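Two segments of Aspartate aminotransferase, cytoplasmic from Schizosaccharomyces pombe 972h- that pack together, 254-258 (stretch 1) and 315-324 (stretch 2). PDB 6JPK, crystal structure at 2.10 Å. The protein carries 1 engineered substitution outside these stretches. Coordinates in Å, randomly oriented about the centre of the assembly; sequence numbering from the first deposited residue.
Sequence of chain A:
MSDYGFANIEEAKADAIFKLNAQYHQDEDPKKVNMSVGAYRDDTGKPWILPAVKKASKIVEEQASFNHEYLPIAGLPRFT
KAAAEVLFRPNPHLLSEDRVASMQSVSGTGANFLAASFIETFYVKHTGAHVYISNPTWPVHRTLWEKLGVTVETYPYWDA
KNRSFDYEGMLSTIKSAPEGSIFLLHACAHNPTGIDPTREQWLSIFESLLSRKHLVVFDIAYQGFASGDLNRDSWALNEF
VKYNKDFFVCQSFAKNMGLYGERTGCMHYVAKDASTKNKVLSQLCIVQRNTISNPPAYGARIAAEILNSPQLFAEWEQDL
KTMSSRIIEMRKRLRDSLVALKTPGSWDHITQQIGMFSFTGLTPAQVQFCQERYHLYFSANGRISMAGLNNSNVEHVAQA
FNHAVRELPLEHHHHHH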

# COMPACT_ATOMS: atom_id res chain seq x y z
N ALA A 254 -6.14 7.93 9.47
CA ALA A 254 -6.71 6.70 10.02
C ALA A 254 -7.62 7.00 11.21
O ALA A 254 -8.74 6.50 11.30
CB ALA A 254 -5.60 5.74 10.42
N LYS A 255 -7.13 7.81 12.16
CA LYS A 255 -7.91 8.10 13.35
C LYS A 255 -8.80 9.34 13.20
O LYS A 255 -9.96 9.31 13.63
CB LYS A 255 -6.98 8.26 14.56
CG LYS A 255 -5.82 7.23 14.63
CD LYS A 255 -6.15 6.00 15.44
CE LYS A 255 -4.89 5.22 15.87
NZ LYS A 255 -4.16 4.48 14.78
N ASN A 256 -8.31 10.43 12.61
CA ASN A 256 -9.14 11.64 12.62
C ASN A 256 -10.32 11.54 11.65
O ASN A 256 -11.32 12.25 11.84
CB ASN A 256 -8.31 12.91 12.38
CG ASN A 256 -7.63 12.95 11.03
OD1 ASN A 256 -7.81 12.07 10.19
ND2 ASN A 256 -6.85 14.01 10.81
N MET A 257 -10.27 10.66 10.66
CA MET A 257 -11.45 10.39 9.85
C MET A 257 -11.95 8.96 10.01
O MET A 257 -12.90 8.56 9.32
CB MET A 257 -11.18 10.68 8.37
CG MET A 257 -11.01 12.16 8.07
SD MET A 257 -10.87 12.42 6.30
CE MET A 257 -10.77 14.24 6.25
N GLY A 258 -11.36 8.19 10.92
CA GLY A 258 -11.80 6.82 11.12
C GLY A 258 -11.63 5.94 9.90
O GLY A 258 -12.37 4.97 9.74
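Stretch 2, residues 315-324: EWEQDLKTMS

Stretch 2 is helical throughout, and the helix runs on past both of its ends. Backbone hydrogen bonds of the i to i-4 kind hold it regular, from D319 N to E315 O (3.0 Å) through S324 N to L320 O (2.9 Å). Stretch 1 is short and irregular. Its residues 254-256 have helical phi and psi, but the regular helical bonds are absent. The helix meets this segment with W316, L320 and M323, residues three or four apart and so on one side of it. The backbones come closest at N256 and L320, with CA to CA 6.8 Å. M257 lies nearest W316, at 8.0 Å between CA atoms. Register therefore runs backward: a step forward in stretch 1 goes with a turn back along the helix.

A254 is buried but makes no contact with the helix. Its side chain is out of reach of stretch 2.

K255 touches the helix through its backbone. Its O lies 4.0 Å from M323 CE. The CA-to-CB bond points sideways and the end of the side chain runs farther from the helix; NZ is hydrogen-bonded elsewhere in the structure. The same residue's carbonyl receives a weak bond from G258 N, 3.2 Å from K255 O, which closes a turn within the stretch.

N256 is the centre of the contact. Its O accepts a hydrogen bond from W316 NE1 at 2.8 Å, with an N-H...O angle of 166°. The bond is short and nearly straight, and it meets the indole at its edge, near the ring plane. It gives the one polar indole atom a partner in a buried site. Methyl groups also lie near this oxygen: L320 CD2 is 3.2 Å from N256 O, and M323 CE is 3.8 Å from it. The side chain adds packing, with N256 CG 3.8 Å from W316 CZ2 and N256 CB 4.0 Å from L320 CD2. N256 ND2 is hydrogen-bonded elsewhere in the structure.

M257 covers one face of the same indole. Its CB points sideways, but the m, t, t side chain brings its end nearer the helix. M257 CG is 3.5 Å from W316 NE1 and 3.7 Å from W316 CE2. M257 CE stands 3.9 Å from the centroid of the W316 six-membered ring, 11° off the normal, a CH-pi contact over the face.

G258 ends the stretch without a contact to the helix. Its phi of 62° is one that favours glycine.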

# COMPACT_ATOMS: atom_id res chain seq x y z
N GLU A 315 -18.92 19.84 9.53
CA GLU A 315 -19.52 18.68 10.17
C GLU A 315 -18.46 17.70 10.65
O GLU A 315 -18.60 17.08 11.71
CB GLU A 315 -20.51 18.01 9.21
CG GLU A 315 -21.70 18.95 8.91
CD GLU A 315 -22.58 18.48 7.77
OE1 GLU A 315 -22.51 17.29 7.40
OE2 GLU A 315 -23.38 19.32 7.25
N TRP A 316 -17.37 17.55 9.88
CA TRP A 316 -16.25 16.74 10.34
C TRP A 316 -15.68 17.28 11.64
O TRP A 316 -15.37 16.51 12.56
CB TRP A 316 -15.18 16.66 9.25
CG TRP A 316 -13.92 15.91 9.64
CD1 TRP A 316 -13.83 14.68 10.24
CD2 TRP A 316 -12.56 16.35 9.42
NE1 TRP A 316 -12.50 14.34 10.42
CE2 TRP A 316 -11.71 15.34 9.92
CE3 TRP A 316 -12.00 17.50 8.85
CZ2 TRP A 316 -10.31 15.45 9.87
CZ3 TRP A 316 -10.60 17.60 8.80
CH2 TRP A 316 -9.78 16.58 9.32
N GLU A 317 -15.56 18.61 11.76
CA GLU A 317 -15.04 19.20 13.00
C GLU A 317 -15.95 18.88 14.18
O GLU A 317 -15.47 18.68 15.30
CB GLU A 317 -14.88 20.72 12.85
CG GLU A 317 -13.64 21.12 12.04
CD GLU A 317 -13.53 22.63 11.88
OE1 GLU A 317 -14.56 23.27 11.55
OE2 GLU A 317 -12.42 23.17 12.10
N GLN A 318 -17.27 18.85 13.95
CA GLN A 318 -18.18 18.36 14.99
C GLN A 318 -17.88 16.91 15.37
O GLN A 318 -17.94 16.56 16.55
CB GLN A 318 -19.64 18.49 14.53
CG GLN A 318 -20.15 19.91 14.56
CD GLN A 318 -19.85 20.59 15.88
OE1 GLN A 318 -20.28 20.14 16.94
NE2 GLN A 318 -19.08 21.68 15.82
N ASP A 319 -17.61 16.05 14.39
CA ASP A 319 -17.27 14.66 14.71
C ASP A 319 -15.96 14.57 15.50
O ASP A 319 -15.84 13.73 16.40
CB ASP A 319 -17.17 13.82 13.43
CG ASP A 319 -18.48 13.77 12.62
OD1 ASP A 319 -19.56 14.14 13.14
OD2 ASP A 319 -18.43 13.33 11.46
N LEU A 320 -14.96 15.39 15.16
CA LEU A 320 -13.72 15.43 15.93
C LEU A 320 -13.99 15.85 17.38
O LEU A 320 -13.42 15.27 18.32
CB LEU A 320 -12.73 16.41 15.28
CG LEU A 320 -12.30 16.04 13.87
CD1 LEU A 320 -11.48 17.15 13.22
CD2 LEU A 320 -11.51 14.73 13.90
N LYS A 321 -14.84 16.86 17.57
CA LYS A 321 -15.24 17.26 18.92
C LYS A 321 -15.89 16.11 19.67
O LYS A 321 -15.60 15.89 20.85
CB LYS A 321 -16.18 18.46 18.84
CG LYS A 321 -16.72 18.92 20.18
CD LYS A 321 -17.56 20.18 20.01
CE LYS A 321 -18.02 20.72 21.36
NZ LYS A 321 -19.13 21.70 21.18
N THR A 322 -16.78 15.36 19.01
CA THR A 322 -17.41 14.21 19.64
C THR A 322 -16.38 13.21 20.16
O THR A 322 -16.43 12.81 21.33
CB THR A 322 -18.36 13.51 18.65
OG1 THR A 322 -19.44 14.40 18.33
CG2 THR A 322 -18.94 12.23 19.28
N MET A 323 -15.44 12.82 19.30
CA MET A 323 -14.45 11.81 19.68
C MET A 323 -13.51 12.34 20.75
O MET A 323 -13.28 11.68 21.77
CB MET A 323 -13.66 11.34 18.46
CG MET A 323 -14.49 10.61 17.38
SD MET A 323 -13.43 9.94 16.08
CE MET A 323 -12.99 11.43 15.20
N SER A 324 -12.93 13.53 20.54
CA SER A 324 -11.97 14.03 21.50
C SER A 324 -12.63 14.30 22.85
O SER A 324 -12.02 14.08 23.90
CB SER A 324 -11.27 15.28 20.97
OG SER A 324 -12.21 16.27 20.60